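Local coordinates for probable conserved lipoprotein LpqI (Mycobacterium tuberculosis H37Rv, PDB 6GFV) that cleaves terminal beta-1,4-linked N-acetylglucosamine from peptidoglycan fragments, as a family 3 glycoside hydrolase working in mycobacterial cell-wall recycling, at residues 99-104 with 141-146; 249-254 with 259-264; 265-270 with 287-292. All coordinates share one frame; numbering follows the deposited sequence.

Interaction 1 (99-104 with 141-146); sequences SARELA and APDDTV
R101, with CG anti to the backbone N and a bend at chi3, reaches from the first turn of helix 100-106 to the loop 141-146, and one nitrogen, NH1, does most of the work. It donates to A141 O over 2.8 Å and to D143 OD1 over 2.9 Å, the second bond being also a salt bridge. Both acceptors sit at the edge of the guanidinium and within about 11° of its plane, the arrangement expected when each N-H of NH1 serves one of them. The carbonyl of A141 is approached nearly end-on, with a C=O...N angle of 166°, and it also receives a weak bond from NH2 (R101 NH2 to A141 O, 3.2 Å). The carboxylate of D143 is turned 38° against the guanidinium plane, and it engages through OD1 alone; that oxygen also lies 3.3 Å from R101 CD. This polar grip is the tight part. Around it the contact is thin: the nearest pair of CA atoms, R101 and D143, stand 8.3 Å apart, and only 136 Å² is buried, both sides summed.

Two local motifs shape the partners. S99 is the N-cap of the helix, its OG accepting from E102 N, while P142 to T145 form a type I beta turn in which P142 O takes bonds from both T145 N and T145 OG1. The contact thus joins a helix start to a turn in the long loop between strand 130-131 and helix 156-172 of the GH3 N-terminal domain. Backbone hydrogen bonds of D149 with R101 and D143 draw in the same loop's later part, next to R150, a substrate-binding residue by similarity. On the outer side P142, D143 and D144 are solvent-exposed, and D144 CB leaves the backbone away from the helix.

Interaction 2 (249-254 with 259-264); sequences LLRTGT and PPFDGP
The F261 ring and the R251 guanidinium are the flat groups here, and the two are used differently. Over the centre of one face of the F261 ring lies the backbone N of G263, 3.5 Å above the plane, while P264 O meets the ring edge. L250 runs beside F261, both side chains pointing the same way, with L250 CG 4.0 Å from F261 CD2; the approach to the ring is oblique. The guanidinium receives its partners at the edge, in plane: R251 NH1 donates to G263 O over 2.9 Å and to F261 O over 3.2 Å. Both bonds are straight at the hydrogen (166° and 171°), yet they differ at the acceptor, for G263 O is met in its carbonyl plane and F261 O from above its plane. The bend at chi2 (-54°) lets R251, whose CB leaves the helix away from the loop, fold back along it.

The helix 244-252 ends here. G253, with positive phi, is the first residue to leave helical geometry, and the chain returns so that F261 N bonds to R251 O over 3.1 Å. One water bridges L250 O and P259 O. This is the link from a helix into the following strand 265-267 of the TIM-type barrel, and L250 and F261 both pack on V224 of the neighbouring strand 223-230.

R251 NH2 forms a salt bridge with D295, and D262 OD1 one with R332. With NH1 occupied by two carbonyls, the guanidinium is held on two sides, which should fix its rotation. The carbonyl dipoles and the D295 carboxylate would favour its positive charge, and may offset the nearby R332.

Interaction 3 (265-270 with 287-292); sequences VFSDDL and LRTLQA
S267 and T289 mark the closest backbone approach, their CA atoms 6.8 Å apart, where strand 265-267 faces one turn of helix 282-292. Both side chains leave their backbones toward the other segment. The touch is between S267 CB and T289 OG1, 3.4 Å apart, and is a van der Waals contact; no hydrogen bond crosses between the segments. Each hydroxyl instead finds a partner to another side. T289 OG1 bonds to S241 O, and S267 OG, set between its backbone N and carbonyl carbon (chi1 79°), donates to D268 O over 2.9 Å while accepting from L298 N. T289 places OG1 anti to its own N (chi1 -161°), which leaves the methyl CG2 to meet L270 CD1 at 4.1 Å, the two side chains crossing at a slant. Three residues make the whole contact, all buried, with 95 Å² of surface covered on the two sides together.

Next in the chain after S267 comes D268, the nucleophile by similarity, and the S267 OG bond to D268 O ties the backbone of that residue to the serine. Catalytic residues of TIM-barrel enzymes commonly lie at the C-terminal ends of the barrel strands, and the place of D268 is consistent with that.

Strand 265-267 pairs in parallel with strand 223-230, and F266 bonds by its backbone to V224 and V226. On its other flank the strand bonds through V265 and S267 to I296, next to strand 297-299, whose A297 touches both L270 and T289. Helix 282-292 packs through L287 and L290 against helix 305-317.

How the interactions relate
From the N terminus, interaction 1 comes first, 99-104 meeting 141-146 across 36 intervening residues that include helix 109-126 and strand 130-131. Interaction 2 then closes a short loop of four residues between helix 244-252 and the approach to strand 265-267. Interaction 3 starts immediately, with that strand, and closes a 16-residue excursion through helix 274-277 to helix 282-292. The three loops run in series; none nests in or crosses another. Interactions 2 and 3 touch, R251 NH2 and L250 CD2 both packing on V265 CG2, and so pack helix 244-252 on strand 265-267, whose S267 in turn meets helix 282-292. Interaction 1 stands apart, its centre about 27 Å from that of interaction 3.

Interaction 1 (99-104 with 141-146)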
loop_
_atom_site.group_PDB
_atom_site.type_symbol
_atom_site.label_atom_id
_atom_site.label_comp_id
_atom_site.label_asym_id
_atom_site.label_seq_id
_atom_site.Cartn_x
_atom_site.Cartn_y
_atom_site.Cartn_z
ATOM N N SER A 99 -5.036 16.968 11.272
ATOM C CA SER A 99 -5.182 15.520 11.322
ATOM C C SER A 99 -6.494 15.089 10.686
ATOM O O SER A 99 -7.374 15.912 10.447
ATOM C CB SER A 99 -5.137 15.015 12.767
ATOM O OG SER A 99 -6.220 15.535 13.521
ATOM N N ALA A 100 -6.623 13.794 10.434
ATOM C CA ALA A 100 -7.888 13.227 9.969
ATOM C C ALA A 100 -9.036 13.522 10.945
ATOM O O ALA A 100 -10.123 13.907 10.542
ATOM C CB ALA A 100 -7.751 11.733 9.766
ATOM N N ARG A 101 -8.772 13.318 12.228
ATOM C CA ARG A 101 -9.776 13.511 13.274
ATOM C C ARG A 101 -10.193 14.969 13.337
ATOM O O ARG A 101 -11.369 15.284 13.453
ATOM C CB ARG A 101 -9.236 13.027 14.628
ATOM C CG ARG A 101 -10.030 13.496 15.863
ATOM C CD ARG A 101 -9.593 12.763 17.110
ATOM N NE ARG A 101 -9.891 11.331 17.043
ATOM C CZ ARG A 101 -9.370 10.416 17.850
ATOM N NH1 ARG A 101 -8.513 10.768 18.795
ATOM N NH2 ARG A 101 -9.699 9.145 17.710
ATOM N N GLU A 102 -9.226 15.867 13.218
ATOM C CA GLU A 102 -9.533 17.291 13.208
ATOM C C GLU A 102 -10.351 17.712 11.968
ATOM O O GLU A 102 -11.292 18.501 12.078
ATOM C CB GLU A 102 -8.241 18.092 13.304
ATOM C CG GLU A 102 -8.450 19.584 13.344
ATOM C CD GLU A 102 -7.219 20.329 13.814
ATOM O OE1 GLU A 102 -6.134 19.709 13.891
ATOM O OE2 GLU A 102 -7.342 21.537 14.096
ATOM N N LEU A 103 -9.994 17.183 10.800
ATOM C CA LEU A 103 -10.752 17.423 9.565
ATOM C C LEU A 103 -12.238 17.103 9.694
ATOM O O LEU A 103 -13.089 17.929 9.391
ATOM C CB LEU A 103 -10.175 16.597 8.420
ATOM C CG LEU A 103 -8.906 17.076 7.725
ATOM C CD1 LEU A 103 -8.495 16.086 6.641
ATOM C CD2 LEU A 103 -9.146 18.445 7.132
ATOM N N ALA A 104 -12.544 15.889 10.143
ATOM C CA ALA A 104 -13.924 15.434 10.228
ATOM C C ALA A 104 -14.720 16.280 11.213
ATOM O O ALA A 104 -15.939 16.323 11.149
ATOM C CB ALA A 104 -13.979 13.944 10.613
ATOM N N ALA A 141 -9.785 6.257 20.472
ATOM C CA ALA A 141 -8.581 6.310 21.309
ATOM C C ALA A 141 -7.962 7.716 21.334
ATOM O O ALA A 141 -8.229 8.513 20.441
ATOM C CB ALA A 141 -7.569 5.291 20.820
ATOM N N PRO A 142 -7.138 8.028 22.359
ATOM C CA PRO A 142 -6.512 9.355 22.466
ATOM C C PRO A 142 -5.719 9.785 21.222
ATOM O O PRO A 142 -5.227 8.932 20.496
ATOM C CB PRO A 142 -5.589 9.202 23.680
ATOM C CG PRO A 142 -6.287 8.193 24.531
ATOM C CD PRO A 142 -6.890 7.211 23.560
ATOM N N ASP A 143 -5.616 11.098 21.001
ATOM C CA ASP A 143 -4.985 11.677 19.813
ATOM C C ASP A 143 -3.604 11.106 19.488
ATOM O O ASP A 143 -3.327 10.742 18.351
ATOM C CB ASP A 143 -4.877 13.203 19.958
ATOM C CG ASP A 143 -6.194 13.915 19.699
ATOM O OD1 ASP A 143 -7.186 13.239 19.374
ATOM O OD2 ASP A 143 -6.245 15.157 19.803
ATOM N N ASP A 144 -2.741 11.018 20.489
ATOM C CA ASP A 144 -1.358 10.627 20.258
ATOM C C ASP A 144 -1.101 9.113 20.249
ATOM O O ASP A 144 0.047 8.688 20.154
ATOM C CB ASP A 144 -0.462 11.295 21.303
ATOM C CG ASP A 144 -0.068 12.714 20.916
ATOM O OD1 ASP A 144 0.051 13.000 19.707
ATOM O OD2 ASP A 144 0.105 13.552 21.821
ATOM N N THR A 145 -2.150 8.298 20.329
ATOM C CA THR A 145 -1.964 6.847 20.264
ATOM C C THR A 145 -1.692 6.410 18.823
ATOM O O THR A 145 -1.825 7.209 17.900
ATOM C CB THR A 145 -3.184 6.071 20.841
ATOM O OG1 THR A 145 -4.380 6.431 20.142
ATOM C CG2 THR A 145 -3.371 6.404 22.290
ATOM N N VAL A 146 -1.297 5.150 18.642
ATOM C CA VAL A 146 -0.819 4.635 17.349
ATOM C C VAL A 146 -1.748 4.928 16.168
ATOM O O VAL A 146 -1.294 5.267 15.071
ATOM C CB VAL A 146 -0.553 3.110 17.440
ATOM C CG1 VAL A 146 -1.748 2.373 18.028
ATOM C CG2 VAL A 146 -0.187 2.538 16.083
#

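Interaction 2 (249-254 with 259-264)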
loop_
_atom_site.group_PDB
_atom_site.type_symbol
_atom_site.label_atom_id
_atom_site.label_comp_id
_atom_site.label_asym_id
_atom_site.label_seq_id
_atom_site.Cartn_x
_atom_site.Cartn_y
_atom_site.Cartn_z
ATOM N N LEU A 249 -10.759 -13.324 2.185
ATOM C CA LEU A 249 -11.973 -12.607 2.593
ATOM C C LEU A 249 -12.159 -11.300 1.820
ATOM O O LEU A 249 -13.264 -10.964 1.385
ATOM C CB LEU A 249 -11.954 -12.297 4.088
ATOM C CG LEU A 249 -13.157 -11.526 4.662
ATOM C CD1 LEU A 249 -14.462 -12.298 4.457
ATOM C CD2 LEU A 249 -12.953 -11.198 6.147
ATOM N N LEU A 250 -11.064 -10.564 1.675
ATOM C CA LEU A 250 -11.050 -9.330 0.901
ATOM C C LEU A 250 -11.402 -9.604 -0.557
ATOM O O LEU A 250 -12.229 -8.899 -1.135
ATOM C CB LEU A 250 -9.687 -8.639 1.006
ATOM C CG LEU A 250 -9.482 -7.371 0.154
ATOM C CD1 LEU A 250 -10.527 -6.288 0.432
ATOM C CD2 LEU A 250 -8.091 -6.821 0.339
ATOM N N ARG A 251 -10.782 -10.631 -1.136
ATOM C CA ARG A 251 -11.048 -11.010 -2.527
ATOM C C ARG A 251 -12.519 -11.401 -2.783
ATOM O O ARG A 251 -13.080 -11.027 -3.802
ATOM C CB ARG A 251 -10.143 -12.178 -2.961
ATOM C CG ARG A 251 -8.648 -11.873 -3.047
ATOM C CD ARG A 251 -8.353 -10.676 -3.936
ATOM N NE ARG A 251 -6.911 -10.479 -4.109
ATOM C CZ ARG A 251 -6.351 -9.410 -4.662
ATOM N NH1 ARG A 251 -7.110 -8.412 -5.095
ATOM N NH2 ARG A 251 -5.029 -9.341 -4.772
ATOM N N THR A 252 -13.136 -12.154 -1.870
ATOM C CA THR A 252 -14.506 -12.652 -2.093
ATOM C C THR A 252 -15.595 -11.684 -1.639
ATOM O O THR A 252 -16.646 -11.594 -2.264
ATOM C CB THR A 252 -14.731 -14.008 -1.388
ATOM O OG1 THR A 252 -14.434 -13.880 0.005
ATOM C CG2 THR A 252 -13.860 -15.070 -1.994
ATOM N N GLY A 253 -15.351 -10.973 -0.545
ATOM C CA GLY A 253 -16.272 -9.962 -0.047
ATOM C C GLY A 253 -17.508 -10.471 0.694
ATOM O O GLY A 253 -17.899 -9.904 1.707
ATOM N N THR A 254 -18.124 -11.526 0.163
ATOM C CA THR A 254 -19.362 -12.096 0.698
ATOM C C THR A 254 -19.414 -12.167 2.224
ATOM O O THR A 254 -20.381 -11.746 2.833
ATOM C CB THR A 254 -19.583 -13.522 0.148
ATOM O OG1 THR A 254 -19.574 -13.495 -1.281
ATOM C CG2 THR A 254 -20.903 -14.112 0.653
ATOM N N PRO A 259 -19.005 -6.640 -2.188
ATOM C CA PRO A 259 -18.696 -7.254 -3.480
ATOM C C PRO A 259 -17.235 -7.713 -3.505
ATOM O O PRO A 259 -16.496 -7.357 -2.611
ATOM C CB PRO A 259 -18.963 -6.127 -4.477
ATOM C CG PRO A 259 -18.973 -4.920 -3.695
ATOM C CD PRO A 259 -19.401 -5.235 -2.328
ATOM N N PRO A 260 -16.834 -8.522 -4.491
ATOM C CA PRO A 260 -15.439 -8.989 -4.507
ATOM C C PRO A 260 -14.456 -7.859 -4.838
ATOM O O PRO A 260 -14.892 -6.888 -5.441
ATOM C CB PRO A 260 -15.431 -10.051 -5.610
ATOM C CG PRO A 260 -16.848 -10.321 -5.928
ATOM C CD PRO A 260 -17.622 -9.101 -5.585
ATOM N N PHE A 261 -13.182 -7.987 -4.454
ATOM C CA PHE A 261 -12.165 -6.971 -4.764
ATOM C C PHE A 261 -11.021 -7.544 -5.585
ATOM O O PHE A 261 -10.330 -8.447 -5.132
ATOM C CB PHE A 261 -11.593 -6.336 -3.484
ATOM C CG PHE A 261 -10.566 -5.262 -3.744
ATOM C CD1 PHE A 261 -10.928 -4.058 -4.326
ATOM C CD2 PHE A 261 -9.236 -5.454 -3.399
ATOM C CE1 PHE A 261 -9.967 -3.063 -4.562
ATOM C CE2 PHE A 261 -8.280 -4.470 -3.640
ATOM C CZ PHE A 261 -8.655 -3.274 -4.207
ATOM N N ASP A 262 -10.822 -7.003 -6.783
ATOM C CA ASP A 262 -9.785 -7.481 -7.691
ATOM C C ASP A 262 -8.697 -6.422 -7.965
ATOM O O ASP A 262 -7.907 -6.568 -8.885
ATOM C CB ASP A 262 -10.419 -7.936 -9.011
ATOM C CG ASP A 262 -9.483 -8.793 -9.852
ATOM O OD1 ASP A 262 -8.832 -9.690 -9.299
ATOM O OD2 ASP A 262 -9.387 -8.562 -11.068
ATOM N N GLY A 263 -8.688 -5.348 -7.178
ATOM C CA GLY A 263 -7.655 -4.332 -7.260
ATOM C C GLY A 263 -6.353 -4.739 -6.587
ATOM O O GLY A 263 -6.239 -5.867 -6.115
ATOM N N PRO A 264 -5.355 -3.822 -6.546
ATOM C CA PRO A 264 -4.039 -4.114 -5.959
ATOM C C PRO A 264 -4.058 -4.162 -4.420
ATOM O O PRO A 264 -4.597 -3.267 -3.774
ATOM C CB PRO A 264 -3.165 -2.946 -6.463
ATOM C CG PRO A 264 -4.139 -1.799 -6.536
ATOM C CD PRO A 264 -5.466 -2.407 -6.959
HETATM O O HOH W 1 -14.183 -7.128 -0.736
HETATM O O HOH W 2 -11.731 -10.964 -6.556
#

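Interaction 3 (265-270 with 287-292)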
loop_
_atom_site.group_PDB
_atom_site.type_symbol
_atom_site.label_atom_id
_atom_site.label_comp_id
_atom_site.label_asym_id
_atom_site.label_seq_id
_atom_site.Cartn_x
_atom_site.Cartn_y
_atom_site.Cartn_z
ATOM N N VAL A 265 -3.455 -5.206 -3.863
ATOM C CA VAL A 265 -3.346 -5.410 -2.424
ATOM C C VAL A 265 -1.891 -5.281 -1.936
ATOM O O VAL A 265 -0.999 -5.953 -2.450
ATOM C CB VAL A 265 -3.885 -6.801 -2.002
ATOM C CG1 VAL A 265 -3.663 -7.020 -0.529
ATOM C CG2 VAL A 265 -5.358 -6.927 -2.340
ATOM N N PHE A 266 -1.675 -4.429 -0.934
ATOM C CA PHE A 266 -0.340 -4.146 -0.396
ATOM C C PHE A 266 -0.149 -4.708 1.010
ATOM O O PHE A 266 -1.015 -4.529 1.849
ATOM C CB PHE A 266 -0.084 -2.633 -0.297
ATOM C CG PHE A 266 -0.178 -1.880 -1.594
ATOM C CD1 PHE A 266 -1.397 -1.641 -2.195
ATOM C CD2 PHE A 266 0.953 -1.315 -2.155
ATOM C CE1 PHE A 266 -1.476 -0.903 -3.371
ATOM C CE2 PHE A 266 0.876 -0.578 -3.329
ATOM C CZ PHE A 266 -0.334 -0.376 -3.933
ATOM N N SER A 267 0.999 -5.312 1.295
ATOM C CA SER A 267 1.380 -5.536 2.686
ATOM C C SER A 267 1.731 -4.208 3.346
ATOM O O SER A 267 2.131 -3.254 2.671
ATOM C CB SER A 267 2.562 -6.510 2.809
ATOM O OG SER A 267 3.814 -5.893 2.537
ATOM N N ASP A 268 1.569 -4.142 4.669
ATOM C CA ASP A 268 2.201 -3.080 5.460
ATOM C C ASP A 268 3.713 -3.342 5.485
ATOM O O ASP A 268 4.167 -4.396 5.045
ATOM C CB ASP A 268 1.603 -3.019 6.877
ATOM C CG ASP A 268 1.873 -1.688 7.590
ATOM O OD1 ASP A 268 2.698 -0.888 7.100
ATOM O OD2 ASP A 268 1.261 -1.449 8.651
ATOM N N ASP A 269 4.485 -2.381 5.987
ATOM C CA ASP A 269 5.958 -2.435 5.997
ATOM C C ASP A 269 6.526 -3.671 6.693
ATOM O O ASP A 269 6.374 -3.835 7.895
ATOM C CB ASP A 269 6.511 -1.153 6.654
ATOM C CG ASP A 269 8.009 -1.237 6.993
ATOM O OD1 ASP A 269 8.778 -1.880 6.256
ATOM O OD2 ASP A 269 8.420 -0.645 8.008
ATOM N N LEU A 270 7.214 -4.512 5.925
ATOM C CA LEU A 270 7.692 -5.825 6.377
ATOM C C LEU A 270 9.025 -5.814 7.123
ATOM O O LEU A 270 9.398 -6.801 7.769
ATOM C CB LEU A 270 7.823 -6.772 5.174
ATOM C CG LEU A 270 6.537 -7.013 4.377
ATOM C CD1 LEU A 270 6.802 -7.647 3.032
ATOM C CD2 LEU A 270 5.559 -7.869 5.179
ATOM N N LEU A 287 8.128 -13.672 0.866
ATOM C CA LEU A 287 7.573 -14.925 0.357
ATOM C C LEU A 287 6.174 -15.199 0.938
ATOM O O LEU A 287 5.267 -15.547 0.215
ATOM C CB LEU A 287 8.512 -16.100 0.662
ATOM C CG LEU A 287 8.070 -17.511 0.237
ATOM C CD1 LEU A 287 7.655 -17.568 -1.213
ATOM C CD2 LEU A 287 9.179 -18.527 0.492
ATOM N N ARG A 288 6.020 -15.032 2.244
ATOM C CA ARG A 288 4.747 -15.270 2.913
ATOM C C ARG A 288 3.633 -14.375 2.400
ATOM O O ARG A 288 2.525 -14.847 2.167
ATOM C CB ARG A 288 4.894 -15.080 4.425
ATOM C CG ARG A 288 5.557 -16.251 5.137
ATOM C CD ARG A 288 4.615 -17.431 5.287
ATOM N NE ARG A 288 3.365 -17.070 5.954
ATOM C CZ ARG A 288 3.166 -17.149 7.268
ATOM N NH1 ARG A 288 4.131 -17.581 8.075
ATOM N NH2 ARG A 288 1.995 -16.803 7.779
ATOM N N THR A 289 3.918 -13.083 2.212
ATOM C CA THR A 289 2.854 -12.157 1.853
ATOM C C THR A 289 2.416 -12.399 0.406
ATOM O O THR A 289 1.241 -12.323 0.110
ATOM C CB THR A 289 3.264 -10.673 2.088
ATOM O OG1 THR A 289 2.092 -9.853 2.146
ATOM C CG2 THR A 289 4.231 -10.150 1.019
ATOM N N LEU A 290 3.343 -12.752 -0.478
ATOM C CA LEU A 290 2.971 -13.143 -1.837
ATOM C C LEU A 290 2.245 -14.495 -1.854
ATOM O O LEU A 290 1.352 -14.717 -2.669
ATOM C CB LEU A 290 4.200 -13.189 -2.753
ATOM C CG LEU A 290 4.883 -11.838 -3.002
ATOM C CD1 LEU A 290 6.045 -11.969 -3.979
ATOM C CD2 LEU A 290 3.885 -10.816 -3.495
ATOM N N GLN A 291 2.617 -15.391 -0.945
ATOM C CA GLN A 291 1.892 -16.647 -0.803
ATOM C C GLN A 291 0.443 -16.393 -0.361
ATOM O O GLN A 291 -0.472 -17.126 -0.752
ATOM C CB GLN A 291 2.615 -17.574 0.175
ATOM C CG GLN A 291 3.813 -18.314 -0.440
ATOM C CD GLN A 291 4.555 -19.164 0.559
ATOM O OE1 GLN A 291 4.696 -18.788 1.712
ATOM N NE2 GLN A 291 5.044 -20.317 0.117
ATOM N N ALA A 292 0.234 -15.336 0.418
ATOM C CA ALA A 292 -1.104 -14.988 0.906
ATOM C C ALA A 292 -2.009 -14.399 -0.176
ATOM O O ALA A 292 -3.233 -14.451 -0.059
ATOM C CB ALA A 292 -1.000 -14.030 2.067
#